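Local coordinates for Ras-related protein Rab-21 (Homo sapiens, PDB 1Z0I) that belongs to the Rab branch of the Ras family of small P-loop nucleotide-binding proteins and carries guanosine-5'-diphosphate in this structure, at residues A[8-13]-A[77-82]; A[117-122]-A[146-151]. All coordinates share one frame; numbering follows the deposited sequence.

Interaction 1: residues A[8-13]-A[77-82]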
loop_
_atom_site.group_PDB
_atom_site.type_symbol
_atom_site.label_atom_id
_atom_site.label_comp_id
_atom_site.label_asym_id
_atom_site.label_seq_id
_atom_site.Cartn_x
_atom_site.Cartn_y
_atom_site.Cartn_z
ATOM N N LYS A 8 -9.861 -0.815 -8.267
ATOM C CA LYS A 8 -9.609 -1.807 -7.215
ATOM C C LYS A 8 -8.128 -1.844 -6.826
ATOM O O LYS A 8 -7.252 -1.917 -7.701
ATOM C CB LYS A 8 -10.072 -3.211 -7.618
ATOM C CG LYS A 8 -9.733 -4.243 -6.559
ATOM C CD LYS A 8 -10.399 -5.581 -6.784
ATOM C CE LYS A 8 -9.757 -6.634 -5.893
ATOM N NZ LYS A 8 -10.280 -7.990 -6.133
ATOM N N VAL A 9 -7.869 -1.800 -5.514
ATOM C CA VAL A 9 -6.511 -1.768 -4.966
ATOM C C VAL A 9 -6.312 -2.833 -3.870
ATOM O O VAL A 9 -7.124 -2.954 -2.956
ATOM C CB VAL A 9 -6.154 -0.342 -4.458
ATOM C CG1 VAL A 9 -4.799 -0.325 -3.690
ATOM C CG2 VAL A 9 -6.135 0.663 -5.638
ATOM N N VAL A 10 -5.240 -3.610 -3.995
ATOM C CA VAL A 10 -4.889 -4.670 -3.034
ATOM C C VAL A 10 -3.646 -4.333 -2.208
ATOM O O VAL A 10 -2.685 -3.744 -2.721
ATOM C CB VAL A 10 -4.664 -6.067 -3.702
ATOM C CG1 VAL A 10 -5.985 -6.693 -4.122
ATOM C CG2 VAL A 10 -3.689 -5.984 -4.864
ATOM N N LEU A 11 -3.684 -4.730 -0.934
ATOM C CA LEU A 11 -2.571 -4.558 -0.016
ATOM C C LEU A 11 -1.838 -5.883 0.175
ATOM O O LEU A 11 -2.460 -6.928 0.395
ATOM C CB LEU A 11 -3.061 -3.994 1.336
ATOM C CG LEU A 11 -2.938 -2.483 1.550
ATOM C CD1 LEU A 11 -3.939 -1.665 0.709
ATOM C CD2 LEU A 11 -3.129 -2.183 2.985
ATOM N N LEU A 12 -0.512 -5.828 0.099
ATOM C CA LEU A 12 0.321 -7.027 0.137
ATOM C C LEU A 12 1.543 -6.797 1.010
ATOM O O LEU A 12 1.927 -5.654 1.266
ATOM C CB LEU A 12 0.752 -7.411 -1.294
ATOM C CG LEU A 12 -0.335 -7.550 -2.387
ATOM C CD1 LEU A 12 0.250 -7.660 -3.806
ATOM C CD2 LEU A 12 -1.275 -8.716 -2.113
ATOM N N GLY A 13 2.168 -7.885 1.452
ATOM C CA GLY A 13 3.342 -7.810 2.315
ATOM C C GLY A 13 3.244 -8.731 3.510
ATOM O O GLY A 13 2.197 -9.302 3.764
ATOM N N ARG A 77 -8.083 -10.743 -8.385
ATOM C CA ARG A 77 -8.976 -10.502 -9.529
ATOM C C ARG A 77 -9.419 -9.037 -9.708
ATOM O O ARG A 77 -9.961 -8.432 -8.778
ATOM C CB ARG A 77 -10.212 -11.406 -9.392
ATOM C CG ARG A 77 -11.147 -11.458 -10.591
ATOM C CD ARG A 77 -12.406 -12.290 -10.270
ATOM N NE ARG A 77 -12.056 -13.645 -9.855
ATOM C CZ ARG A 77 -12.846 -14.459 -9.156
ATOM N NH1 ARG A 77 -14.050 -14.055 -8.771
ATOM N NH2 ARG A 77 -12.410 -15.680 -8.824
ATOM N N ASP A 78 -9.181 -8.499 -10.911
ATOM C CA ASP A 78 -9.669 -7.169 -11.371
ATOM C C ASP A 78 -8.998 -5.955 -10.696
ATOM O O ASP A 78 -9.556 -4.857 -10.683
ATOM C CB ASP A 78 -11.201 -7.040 -11.261
ATOM C CG ASP A 78 -11.949 -8.201 -11.892
ATOM O OD1 ASP A 78 -11.713 -8.501 -13.078
ATOM O OD2 ASP A 78 -12.791 -8.812 -11.196
ATOM N N SER A 79 -7.802 -6.156 -10.147
ATOM C CA SER A 79 -7.072 -5.088 -9.473
ATOM C C SER A 79 -6.423 -4.185 -10.485
ATOM O O SER A 79 -5.927 -4.659 -11.518
ATOM C CB SER A 79 -6.003 -5.657 -8.559
ATOM O OG SER A 79 -6.590 -6.495 -7.596
ATOM N N ASN A 80 -6.440 -2.892 -10.172
ATOM C CA ASN A 80 -5.851 -1.847 -11.005
ATOM C C ASN A 80 -4.531 -1.345 -10.407
ATOM O O ASN A 80 -3.599 -1.029 -11.147
ATOM C CB ASN A 80 -6.824 -0.665 -11.184
ATOM C CG ASN A 80 -8.164 -1.081 -11.785
ATOM O OD1 ASN A 80 -8.250 -1.474 -12.959
ATOM N ND2 ASN A 80 -9.216 -0.986 -10.991
ATOM N N GLY A 81 -4.472 -1.256 -9.072
ATOM C CA GLY A 81 -3.257 -0.870 -8.348
ATOM C C GLY A 81 -2.880 -1.833 -7.231
ATOM O O GLY A 81 -3.690 -2.656 -6.808
ATOM N N ALA A 82 -1.656 -1.731 -6.730
ATOM C CA ALA A 82 -1.215 -2.595 -5.626
ATOM C C ALA A 82 -0.269 -1.871 -4.647
ATOM O O ALA A 82 0.630 -1.133 -5.067
ATOM C CB ALA A 82 -0.561 -3.868 -6.164
HETATM O O HOH W 1 -13.038 -8.116 -7.804
#
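Val9 pairs with Gly81 and Val10 with Ala82 in parallel register, at the point where strand 81-87 joins the flank of strand 5-12. The pairing starts from the carbonyl oxygen of Lys8, which accepts two consecutive amides: Asn80 N at 2.8 Å and Gly81 N at 3.2 Å. Further along, the bond from Val10 N to Gly81 O is weak at 3.4 Å, and the same Gly81 oxygen also receives a CA-H contact from Val9.

Beside this backbone ladder Lys8 stretches out along the loop 77-79. With CG anti to the backbone N (chi1 177°) and every later torsion extended, its methylenes pass Asp78 O and Ser79 before NZ meets Arg77 O at 2.7 Å, in the carbonyl plane. The ammonium also donates to Tyr75 O and to a water whose oxygen is 3.2 Å from Lys8 NZ, while Trp60 lends it a cation-pi contact. Ser79 OG, hydrogen-bonded to Tyr76 O, touches both Lys8 CE and Val10 CG1, the latter 3.5 Å away. Past it the contact turns apolar: Val10 CG2 meets Ala82 CB at 4.0 Å. Val9 points to the other face of the sheet, where Leu163 and Met167 of helix 156-169 pack on it.

The lysine is thus gripped mainly by backbone carbonyls; Asp78 OD2 stands 5.7 Å from Lys8 NZ, too far for a direct bond, and a water joins the two, its bond to the aspartate being weak. Such a grip probably stabilises the ammonium charge and ties the loop to strand 5-12 just before strand 81-87 begins.

Interaction 2: residues A[117-122]-A[146-151]. With GDP (guanosine-5'-diphosphate), chain C.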
loop_
_atom_site.group_PDB
_atom_site.type_symbol
_atom_site.label_atom_id
_atom_site.label_comp_id
_atom_site.label_asym_id
_atom_site.label_seq_id
_atom_site.Cartn_x
_atom_site.Cartn_y
_atom_site.Cartn_z
ATOM N N VAL A 117 6.072 0.518 -0.220
ATOM C CA VAL A 117 5.811 1.454 0.885
ATOM C C VAL A 117 6.558 1.080 2.162
ATOM O O VAL A 117 6.343 0.006 2.730
ATOM C CB VAL A 117 4.283 1.566 1.195
ATOM C CG1 VAL A 117 4.012 2.582 2.355
ATOM C CG2 VAL A 117 3.514 1.943 -0.055
ATOM N N GLY A 118 7.424 1.991 2.606
ATOM C CA GLY A 118 8.109 1.835 3.890
ATOM C C GLY A 118 7.262 2.457 4.993
ATOM O O GLY A 118 7.171 3.688 5.084
ATOM N N ASN A 119 6.620 1.615 5.803
ATOM C CA ASN A 119 5.773 2.107 6.907
ATOM C C ASN A 119 6.491 2.159 8.257
ATOM O O ASN A 119 7.485 1.439 8.452
ATOM C CB ASN A 119 4.473 1.288 7.028
ATOM C CG ASN A 119 3.475 1.909 8.014
ATOM O OD1 ASN A 119 3.137 3.100 7.921
ATOM N ND2 ASN A 119 2.994 1.105 8.951
ATOM N N LYS A 120 5.962 2.984 9.182
ATOM C CA LYS A 120 6.423 3.085 10.584
ATOM C C LYS A 120 7.586 4.066 10.755
ATOM O O LYS A 120 8.511 3.822 11.554
ATOM C CB LYS A 120 6.800 1.702 11.177
ATOM C CG LYS A 120 5.616 0.751 11.378
ATOM C CD LYS A 120 5.965 -0.485 12.196
ATOM C CE LYS A 120 4.798 -1.490 12.132
ATOM N NZ LYS A 120 4.957 -2.689 12.974
ATOM N N ILE A 121 7.547 5.177 10.019
ATOM C CA ILE A 121 8.707 6.084 9.984
ATOM C C ILE A 121 8.872 6.945 11.244
ATOM O O ILE A 121 9.892 7.624 11.405
ATOM C CB ILE A 121 8.756 6.956 8.704
ATOM C CG1 ILE A 121 7.485 7.828 8.597
ATOM C CG2 ILE A 121 9.035 6.060 7.468
ATOM C CD1 ILE A 121 7.542 8.949 7.568
ATOM N N ASP A 122 7.870 6.911 12.123
ATOM C CA ASP A 122 7.977 7.486 13.467
ATOM C C ASP A 122 9.040 6.758 14.301
ATOM O O ASP A 122 9.530 7.299 15.303
ATOM C CB ASP A 122 6.620 7.424 14.194
ATOM C CG ASP A 122 6.025 6.012 14.233
ATOM O OD1 ASP A 122 5.692 5.432 13.158
ATOM O OD2 ASP A 122 5.879 5.484 15.350
ATOM N N TYR A 146 7.331 4.897 -1.458
ATOM C CA TYR A 146 6.775 5.923 -0.560
ATOM C C TYR A 146 7.052 5.597 0.908
ATOM O O TYR A 146 7.094 4.430 1.286
ATOM C CB TYR A 146 5.250 6.046 -0.699
ATOM C CG TYR A 146 4.676 6.132 -2.094
ATOM C CD1 TYR A 146 4.675 5.019 -2.944
ATOM C CD2 TYR A 146 4.068 7.315 -2.547
ATOM C CE1 TYR A 146 4.133 5.092 -4.214
ATOM C CE2 TYR A 146 3.525 7.386 -3.815
ATOM C CZ TYR A 146 3.560 6.270 -4.646
ATOM O OH TYR A 146 3.024 6.323 -5.922
ATOM N N HIS A 147 7.158 6.644 1.729
ATOM C CA HIS A 147 7.289 6.542 3.195
ATOM C C HIS A 147 6.006 6.948 3.943
ATOM O O HIS A 147 5.400 7.982 3.629
ATOM C CB HIS A 147 8.455 7.413 3.664
ATOM C CG HIS A 147 9.803 6.781 3.452
ATOM N ND1 HIS A 147 10.148 5.555 3.992
ATOM C CD2 HIS A 147 10.893 7.217 2.779
ATOM C CE1 HIS A 147 11.385 5.255 3.637
ATOM N NE2 HIS A 147 11.863 6.250 2.908
ATOM N N THR A 148 5.586 6.122 4.907
ATOM C CA THR A 148 4.347 6.355 5.687
ATOM C C THR A 148 4.485 6.095 7.187
ATOM O O THR A 148 5.261 5.252 7.612
ATOM C CB THR A 148 3.186 5.420 5.250
ATOM O OG1 THR A 148 3.647 4.061 5.272
ATOM C CG2 THR A 148 2.652 5.797 3.888
ATOM N N SER A 149 3.688 6.801 7.978
ATOM C CA SER A 149 3.487 6.449 9.376
ATOM C C SER A 149 1.987 6.486 9.633
ATOM O O SER A 149 1.380 7.552 9.589
ATOM C CB SER A 149 4.228 7.413 10.317
ATOM O OG SER A 149 3.906 7.142 11.676
ATOM N N ALA A 150 1.400 5.311 9.878
ATOM C CA ALA A 150 -0.027 5.190 10.218
ATOM C C ALA A 150 -0.343 5.736 11.624
ATOM O O ALA A 150 -1.461 6.174 11.897
ATOM C CB ALA A 150 -0.469 3.739 10.102
ATOM N N LYS A 151 0.657 5.690 12.495
ATOM C CA LYS A 151 0.556 6.110 13.882
ATOM C C LYS A 151 0.378 7.613 14.004
ATOM O O LYS A 151 -0.468 8.064 14.783
ATOM C CB LYS A 151 1.790 5.649 14.685
ATOM C CG LYS A 151 1.750 6.091 16.148
ATOM C CD LYS A 151 2.852 5.478 17.005
ATOM C CE LYS A 151 2.781 6.092 18.410
ATOM N NZ LYS A 151 3.933 5.702 19.265
HETATM P PB GDP C . -0.617 -6.059 9.191
HETATM O O1B GDP C . -0.407 -7.476 9.695
HETATM O O2B GDP C . 0.252 -5.880 7.982
HETATM O O3B GDP C . -2.072 -5.837 8.839
HETATM O O3A GDP C . -0.160 -5.043 10.382
HETATM P PA GDP C . -1.148 -4.326 11.444
HETATM O O1A GDP C . -1.942 -3.173 10.822
HETATM O O2A GDP C . -2.100 -5.229 12.142
HETATM O "O5'" GDP C . -0.139 -3.677 12.502
HETATM C "C5'" GDP C . 0.738 -4.426 13.328
HETATM C "C4'" GDP C . 1.116 -3.579 14.555
HETATM O "O4'" GDP C . 1.976 -2.474 14.241
HETATM C "C3'" GDP C . -0.087 -2.977 15.247
HETATM O "O3'" GDP C . 0.260 -2.899 16.617
HETATM C "C2'" GDP C . -0.150 -1.556 14.758
HETATM O "O2'" GDP C . -0.857 -0.714 15.689
HETATM C "C1'" GDP C . 1.334 -1.241 14.618
HETATM N N9 GDP C . 1.591 -0.181 13.615
HETATM C C8 GDP C . 1.037 -0.095 12.393
HETATM N N7 GDP C . 1.473 1.003 11.726
HETATM C C5 GDP C . 2.349 1.630 12.521
HETATM C C6 GDP C . 3.172 2.850 12.408
HETATM O O6 GDP C . 3.142 3.554 11.373
HETATM N N1 GDP C . 3.951 3.165 13.454
HETATM C C2 GDP C . 3.990 2.425 14.596
HETATM N N2 GDP C . 4.805 2.853 15.593
HETATM N N3 GDP C . 3.251 1.287 14.777
HETATM C C4 GDP C . 2.431 0.851 13.776
#
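Asp122 OD1 is gripped by two donors, Ser149 OG from across the contact at 2.9 Å and N1 of GDP. The serine hydroxyl comes from above the carboxylate plane, 50° out of it, whereas the guanine N-H points almost straight at the oxygen (175°). Asp122 OD2 accepts N2 of the base at 2.9 Å, so the carboxylate reads two neighbouring N-H groups while the hydroxyl of Ser149, acting from the second shell, probably helps to hold it in place. CG of Asp122 sits between its own backbone N and carbonyl carbon (chi1 54°), which brings the carboxylate to the base edge.

The base is sandwiched. Over one face runs the extended chain of Lys120, its CG 3.4 Å from GDP C6 and its NZ bonded to the ribose O4' and to Cys16 O; over the opposite face lies Lys151 CB, 3.5 Å from GDP N1. GDP O6 receives weak bonds from the amides of Ala150 and Lys151.

Asn119 is oriented from both ends. Thr148 OG1 donates to Asn119 OD1 at 2.9 Å, the two side chains crossing at about a right angle, and Ala150 N adds a weak bond; ND2 of Asn119 is held by Val17 O and lies 3.2 Å from GDP N7. Behind the site, Gly118 N bonds to Tyr146 O at 2.8 Å in parallel strand pairing.

Asn119, Lys120 and Asp122 form the NKxD motif and Ser149, Ala150 and Lys151 the SAK motif, the guanine-recognition pair of Ras-like G domains, set at the ends of adjacent parallel strands in a beta-alpha-beta unit.

Both interactions are parallel pairings in one sheet, and strands 81-87 and 113-119, one from each, are neighbours there; yet their centres lie about 19 Å apart, on opposite sides of the chain's centre. In interaction 1, where strand 81-87 enters the sheet, the loop end reaches the surface at Arg77 and Asp78, and loop carbonyls and water satisfy the lysine. Interaction 2 lies where strands 113-119 and 144-148 run out into loops; its polar end is largely buried against GDP, with Lys151 exposed, and several polar groups, those of Asn119, Lys120 and Asp122 among them, face the nucleotide. A common strand framework thus carries loop anchorage at one place and base recognition at another.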